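Local coordinates for protein thiamine pyrophosphokinase (Candida albicans, PDB 2G9Z) that transfers a pyrophosphate group from a nucleoside triphosphate to thiamine, making the cofactor thiamine diphosphate in Candida albicans, at residues Gly279-Ser284 against Gly309-Ser314; Leu66-Gln71 against Tyr208-Ile213. One frame throughout, in Å; residues are numbered along the deposited sequence.

Contact 1 of 2, residues Gly279-Ser284 against Gly309-Ser314; sequences GLLPLS and GQVSSS. With VNP (3-[(4-amino-2-methylpyrimidin-5-yl)methyl]-5-(2-{[hydroxy(phosphonoamino)phosphoryl]oxy}ethyl)-4-methyl-1,3-thiazol-3-I um), chain N.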
loop_
_atom_site.group_PDB
_atom_site.type_symbol
_atom_site.label_atom_id
_atom_site.label_comp_id
_atom_site.label_asym_id
_atom_site.label_seq_id
_atom_site.Cartn_x
_atom_site.Cartn_y
_atom_site.Cartn_z
ATOM N N GLY A 279 6.026 7.908 8.447
ATOM C CA GLY A 279 5.378 6.808 9.129
ATOM C C GLY A 279 6.328 5.653 9.321
ATOM O O GLY A 279 7.298 5.518 8.588
ATOM N N LEU A 280 6.054 4.827 10.326
ATOM C CA LEU A 280 6.878 3.655 10.614
ATOM C C LEU A 280 5.897 2.506 10.512
ATOM O O LEU A 280 4.978 2.399 11.313
ATOM C CB LEU A 280 7.484 3.757 12.015
ATOM C CG LEU A 280 8.562 4.842 12.131
ATOM C CD1 LEU A 280 7.912 6.218 12.165
ATOM C CD2 LEU A 280 9.385 4.620 13.394
ATOM N N LEU A 281 6.099 1.652 9.517
ATOM C CA LEU A 281 5.160 0.572 9.244
ATOM C C LEU A 281 5.685 -0.840 9.470
ATOM O O LEU A 281 6.524 -1.332 8.722
ATOM C CB LEU A 281 4.669 0.757 7.805
ATOM C CG LEU A 281 4.591 2.271 7.528
ATOM C CD1 LEU A 281 4.438 2.547 6.054
ATOM C CD2 LEU A 281 3.449 2.884 8.332
ATOM N N PRO A 282 5.181 -1.513 10.517
ATOM C CA PRO A 282 5.589 -2.878 10.864
ATOM C C PRO A 282 4.892 -3.893 9.962
ATOM O O PRO A 282 3.929 -4.546 10.367
ATOM C CB PRO A 282 5.164 -2.993 12.322
ATOM C CG PRO A 282 3.883 -2.218 12.348
ATOM C CD PRO A 282 4.187 -0.997 11.480
ATOM N N LEU A 283 5.393 -4.024 8.740
ATOM C CA LEU A 283 4.805 -4.925 7.758
ATOM C C LEU A 283 5.458 -6.302 7.621
ATOM O O LEU A 283 5.123 -7.052 6.705
ATOM C CB LEU A 283 4.778 -4.220 6.398
ATOM C CG LEU A 283 3.877 -2.977 6.390
ATOM C CD1 LEU A 283 4.109 -2.132 5.147
ATOM C CD2 LEU A 283 2.429 -3.428 6.479
ATOM N N SER A 284 6.374 -6.648 8.521
ATOM C CA SER A 284 7.037 -7.953 8.446
ATOM C C SER A 284 6.383 -8.994 9.355
ATOM O O SER A 284 5.405 -8.710 10.038
ATOM C CB SER A 284 8.509 -7.826 8.834
ATOM O OG SER A 284 8.643 -7.683 10.235
ATOM N N GLY A 309 -2.390 -3.580 15.990
ATOM C CA GLY A 309 -2.047 -2.852 17.198
ATOM C C GLY A 309 -1.803 -1.402 16.837
ATOM O O GLY A 309 -2.448 -0.871 15.933
ATOM N N GLN A 310 -0.875 -0.754 17.534
ATOM C CA GLN A 310 -0.563 0.642 17.246
ATOM C C GLN A 310 0.490 0.760 16.155
ATOM O O GLN A 310 1.466 0.007 16.119
ATOM C CB GLN A 310 -0.097 1.379 18.515
ATOM C CG GLN A 310 0.628 0.512 19.537
ATOM C CD GLN A 310 1.058 1.293 20.777
ATOM O OE1 GLN A 310 0.303 2.109 21.309
ATOM N NE2 GLN A 310 2.267 1.031 21.245
ATOM N N VAL A 311 0.264 1.705 15.253
ATOM C CA VAL A 311 1.174 1.979 14.154
ATOM C C VAL A 311 1.330 3.487 14.072
ATOM O O VAL A 311 0.349 4.222 14.047
ATOM C CB VAL A 311 0.624 1.463 12.798
ATOM C CG1 VAL A 311 1.485 2.008 11.648
ATOM C CG2 VAL A 311 0.631 -0.055 12.775
ATOM N N SER A 312 2.569 3.953 14.052
ATOM C CA SER A 312 2.806 5.378 13.962
ATOM C C SER A 312 2.619 5.854 12.525
ATOM O O SER A 312 3.426 5.538 11.646
ATOM C CB SER A 312 4.222 5.712 14.440
ATOM O OG SER A 312 4.499 7.094 14.279
ATOM N N SER A 313 1.533 6.584 12.283
ATOM C CA SER A 313 1.269 7.147 10.964
ATOM C C SER A 313 1.004 8.620 11.216
ATOM O O SER A 313 0.679 9.011 12.339
ATOM C CB SER A 313 0.067 6.477 10.280
ATOM O OG SER A 313 -1.127 6.643 11.014
ATOM N N SER A 314 1.146 9.434 10.180
ATOM C CA SER A 314 0.979 10.871 10.319
ATOM C C SER A 314 1.962 11.448 11.350
ATOM O O SER A 314 1.652 12.415 12.044
ATOM C CB SER A 314 -0.458 11.212 10.706
ATOM O OG SER A 314 -1.331 10.942 9.620
HETATM O O2G VNP N . -2.512 15.282 9.346
HETATM P PG VNP N . -2.604 14.257 8.112
HETATM O O3G VNP N . -1.264 13.735 7.760
HETATM O O1G VNP N . -3.259 15.087 6.899
HETATM N N3B VNP N . -3.634 13.066 8.513
HETATM P PB VNP N . -4.857 13.537 9.473
HETATM O O2B VNP N . -5.836 12.431 9.562
HETATM O O1B VNP N . -5.341 14.846 8.984
HETATM O O1 VNP N . -4.166 13.761 10.911
HETATM C C7 VNP N . -3.501 12.731 11.652
HETATM C C12 VNP N . -3.639 13.108 13.128
HETATM C C11 VNP N . -2.887 12.239 14.142
HETATM C C10 VNP N . -1.378 12.474 14.253
HETATM C CM4 VNP N . -0.730 13.835 13.987
HETATM S S1 VNP N . -2.918 10.431 13.914
HETATM C C9 VNP N . -1.338 10.230 14.638
HETATM N N5 VNP N . -0.674 11.386 14.580
HETATM C C7A VNP N . 0.783 11.469 14.774
HETATM C C5A VNP N . 1.350 10.364 15.671
HETATM C C6A VNP N . 2.283 9.516 15.088
HETATM N N1A VNP N . 2.899 8.590 15.798
HETATM C C2A VNP N . 2.641 8.438 17.104
HETATM C CM2 VNP N . 3.399 7.378 17.907
HETATM N N3A VNP N . 1.742 9.226 17.710
HETATM C C4A VNP N . 1.093 10.181 17.027
HETATM N N4A VNP N . 0.212 10.945 17.667
HETATM O O HOH W 1 4.897 2.371 13.976
#
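Leu280 N donates to Ser312 O at 3.0 Å, and this is the direct hydrogen bond between residues 279-284 and 309-314. It is nearly straight, 166° at the hydrogen, and lies in the plane of the acceptor carbonyl. A water bridges the same pair of residues. It gives a proton to Leu280 O at 2.7 Å and accepts one from Ser312 N at 2.8 Å. The water thus stands in for a second direct bond where the strands diverge.

Val311 fills the diverging end. Its CG1 lies 4.0 Å from Leu281 CD2, and the two side chains cross at about a right angle. Its CG2 rests on the ring of Pro282, 3.9 Å from CD. Pro282 is the centre of an inverse gamma turn, which leads the chain off the end of strand 277-281.

The ligand lies on the far side of residues 312-314. Ser312 OG is anti to its own backbone N (chi1 176°). It donates to N1A of the ligand's aminopyrimidine at 2.7 Å. Asn315 ND2 also bonds this hydroxyl, so the oxygen has a partner within the protein as well. Ser314 CB packs against the ethyl arm that carries the phosphate groups, 3.5 Å from C7.

Further out, the Leu281 side chain touches Val332 and Asn334 of the adjoining strand 331-336, while Met300 and Trp303 touch Ser312. The second subunit reaches the same loop: its Asp218 accepts from Ser314 N, and its Arg216 bonds Ser314 OG. The ligand itself is held by Arg316 of this chain and by Gln151, Asp155 and Arg216 of the second subunit. The site is therefore shared between subunits. The serine hydroxyl reads the pyrimidine as an acceptor at N1A, consistent with that ring nitrogen being unprotonated.

Contact 2 of 2, residues Leu66-Gln71 against Tyr208-Ile213; sequences LLILNQ and YVLNAI
Leu66 and Leu210 meet on one face of parallel strands 64-68 and 205-210, neighbours in the catalytic region's mixed sheet. Leu66 CD1 lies 4.0 Å from Leu210 CG, and the two side chains cross at a slant. Leu66 CG is anti to the backbone N (chi1 176°), and CD1 leans over the neighbouring strand. Tyr208 turns its ring away from this pair. Helix 77-81 covers this face through Leu77 and Leu80.

On the opposite face Leu67 CB sits 4.2 Å from Val209 CG2, and helix 155-170 packs on Leu67. Leu69 CD2 continues past the strand end to Ala212 CB, 3.6 Å away.

The backbones are joined by Leu67 N to Tyr208 O, Leu210 N to Leu67 O, and Leu69 N to Leu210 O. The first two are almost straight.

Asn211 takes over where the strands end. Its side chain lies alongside Ile68 and points the same way. ND2 donates to Leu69 O at 2.9 Å from above the carbonyl plane. Gln71 and Asn211 slide past each other, with their CB atoms 3.3 Å apart. The Asn211 amide adds a side-chain-to-backbone bond just past the ladder's last backbone bond, joining the two loops beyond the apolar layers.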
loop_
_atom_site.group_PDB
_atom_site.type_symbol
_atom_site.label_atom_id
_atom_site.label_comp_id
_atom_site.label_asym_id
_atom_site.label_seq_id
_atom_site.Cartn_x
_atom_site.Cartn_y
_atom_site.Cartn_z
ATOM N N LEU A 66 18.271 2.431 -11.421
ATOM C CA LEU A 66 16.906 2.930 -11.511
ATOM C C LEU A 66 16.040 1.807 -12.073
ATOM O O LEU A 66 16.298 1.303 -13.168
ATOM C CB LEU A 66 16.823 4.147 -12.438
ATOM C CG LEU A 66 15.415 4.707 -12.685
ATOM C CD1 LEU A 66 14.815 5.177 -11.369
ATOM C CD2 LEU A 66 15.472 5.861 -13.675
ATOM N N LEU A 67 15.032 1.399 -11.312
ATOM C CA LEU A 67 14.128 0.346 -11.748
ATOM C C LEU A 67 12.776 0.998 -11.992
ATOM O O LEU A 67 12.206 1.614 -11.091
ATOM C CB LEU A 67 14.020 -0.739 -10.678
ATOM C CG LEU A 67 13.019 -1.872 -10.926
ATOM C CD1 LEU A 67 13.205 -2.463 -12.323
ATOM C CD2 LEU A 67 13.218 -2.948 -9.857
ATOM N N ILE A 68 12.265 0.863 -13.211
ATOM C CA ILE A 68 10.995 1.478 -13.576
ATOM C C ILE A 68 9.866 0.493 -13.819
ATOM O O ILE A 68 9.892 -0.276 -14.782
ATOM C CB ILE A 68 11.161 2.345 -14.843
ATOM C CG1 ILE A 68 12.320 3.327 -14.644
ATOM C CG2 ILE A 68 9.853 3.087 -15.150
ATOM C CD1 ILE A 68 12.735 4.056 -15.902
ATOM N N LEU A 69 8.868 0.517 -12.945
ATOM C CA LEU A 69 7.727 -0.365 -13.108
ATOM C C LEU A 69 6.622 0.334 -13.898
ATOM O O LEU A 69 6.768 1.488 -14.297
ATOM C CB LEU A 69 7.224 -0.862 -11.750
ATOM C CG LEU A 69 7.903 -2.174 -11.321
ATOM C CD1 LEU A 69 9.417 -1.997 -11.266
ATOM C CD2 LEU A 69 7.364 -2.611 -9.963
ATOM N N ASN A 70 5.516 -0.367 -14.103
ATOM C CA ASN A 70 4.414 0.132 -14.912
ATOM C C ASN A 70 3.364 1.083 -14.324
ATOM O O ASN A 70 2.294 0.657 -13.897
ATOM C CB ASN A 70 3.716 -1.070 -15.553
ATOM C CG ASN A 70 2.741 -0.670 -16.642
ATOM O OD1 ASN A 70 2.869 0.397 -17.245
ATOM N ND2 ASN A 70 1.770 -1.533 -16.910
ATOM N N GLN A 71 3.680 2.377 -14.343
ATOM C CA GLN A 71 2.785 3.434 -13.878
ATOM C C GLN A 71 3.291 4.758 -14.439
ATOM O O GLN A 71 4.484 4.917 -14.696
ATOM C CB GLN A 71 2.716 3.495 -12.341
ATOM C CG GLN A 71 1.714 2.513 -11.726
ATOM C CD GLN A 71 1.487 2.741 -10.236
ATOM O OE1 GLN A 71 2.288 2.324 -9.399
ATOM N NE2 GLN A 71 0.391 3.414 -9.902
ATOM N N TYR A 208 16.817 2.646 -6.894
ATOM C CA TYR A 208 15.689 3.562 -6.825
ATOM C C TYR A 208 14.595 2.909 -7.654
ATOM O O TYR A 208 14.791 2.631 -8.840
ATOM C CB TYR A 208 16.085 4.918 -7.412
ATOM C CG TYR A 208 17.100 5.652 -6.563
ATOM C CD1 TYR A 208 16.728 6.242 -5.356
ATOM C CD2 TYR A 208 18.439 5.720 -6.943
ATOM C CE1 TYR A 208 17.665 6.884 -4.546
ATOM C CE2 TYR A 208 19.385 6.359 -6.139
ATOM C CZ TYR A 208 18.989 6.937 -4.942
ATOM O OH TYR A 208 19.920 7.563 -4.141
ATOM N N VAL A 209 13.453 2.639 -7.030
ATOM C CA VAL A 209 12.348 1.992 -7.727
ATOM C C VAL A 209 11.155 2.928 -7.936
ATOM O O VAL A 209 10.632 3.501 -6.977
ATOM C CB VAL A 209 11.856 0.745 -6.947
ATOM C CG1 VAL A 209 10.771 0.024 -7.741
ATOM C CG2 VAL A 209 13.025 -0.191 -6.650
ATOM N N LEU A 210 10.730 3.079 -9.188
ATOM C CA LEU A 210 9.572 3.919 -9.520
ATOM C C LEU A 210 8.350 3.071 -9.875
ATOM O O LEU A 210 8.484 2.000 -10.469
ATOM C CB LEU A 210 9.878 4.821 -10.721
ATOM C CG LEU A 210 10.990 5.858 -10.602
ATOM C CD1 LEU A 210 11.140 6.590 -11.934
ATOM C CD2 LEU A 210 10.665 6.829 -9.474
ATOM N N ASN A 211 7.165 3.550 -9.496
ATOM C CA ASN A 211 5.900 2.886 -9.823
ATOM C C ASN A 211 5.621 1.506 -9.222
ATOM O O ASN A 211 4.783 0.761 -9.742
ATOM C CB ASN A 211 5.757 2.798 -11.349
ATOM C CG ASN A 211 6.009 4.132 -12.036
ATOM O OD1 ASN A 211 5.549 5.178 -11.571
ATOM N ND2 ASN A 211 6.739 4.101 -13.154
ATOM N N ALA A 212 6.300 1.163 -8.134
ATOM C CA ALA A 212 6.100 -0.138 -7.494
ATOM C C ALA A 212 5.072 -0.052 -6.370
ATOM O O ALA A 212 4.591 -1.072 -5.869
ATOM C CB ALA A 212 7.422 -0.654 -6.942
ATOM N N ILE A 213 4.748 1.174 -5.979
ATOM C CA ILE A 213 3.791 1.428 -4.912
ATOM C C ILE A 213 2.641 2.266 -5.459
ATOM O O ILE A 213 2.822 3.030 -6.406
ATOM C CB ILE A 213 4.458 2.223 -3.753
ATOM C CG1 ILE A 213 5.706 1.487 -3.259
ATOM C CG2 ILE A 213 3.461 2.442 -2.622
ATOM C CD1 ILE A 213 5.431 0.122 -2.643
#

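Overall arrangement
Both contacts reach the same mixed sheet, at different places. Contact 2 lies in the middle of the sheet, where it pairs neighbouring parallel strands of the catalytic half. Contact 1 lies at one edge, on strand 277-281 next to the last strand, 315-316, where it meets the loop that holds the pyrimidine. Their centres are 23 Å apart and their nearest atoms about 8 Å, with no touch. The site beside contact 1 is completed by the second subunit. Near contact 2 lies a different ligand copy: the Asn70 side chain is about 7 Å from it and about 7 Å from a magnesium ion. Contact 1 lines one ligand site directly, through Ser312 to Ser314; contact 2 only lies near another.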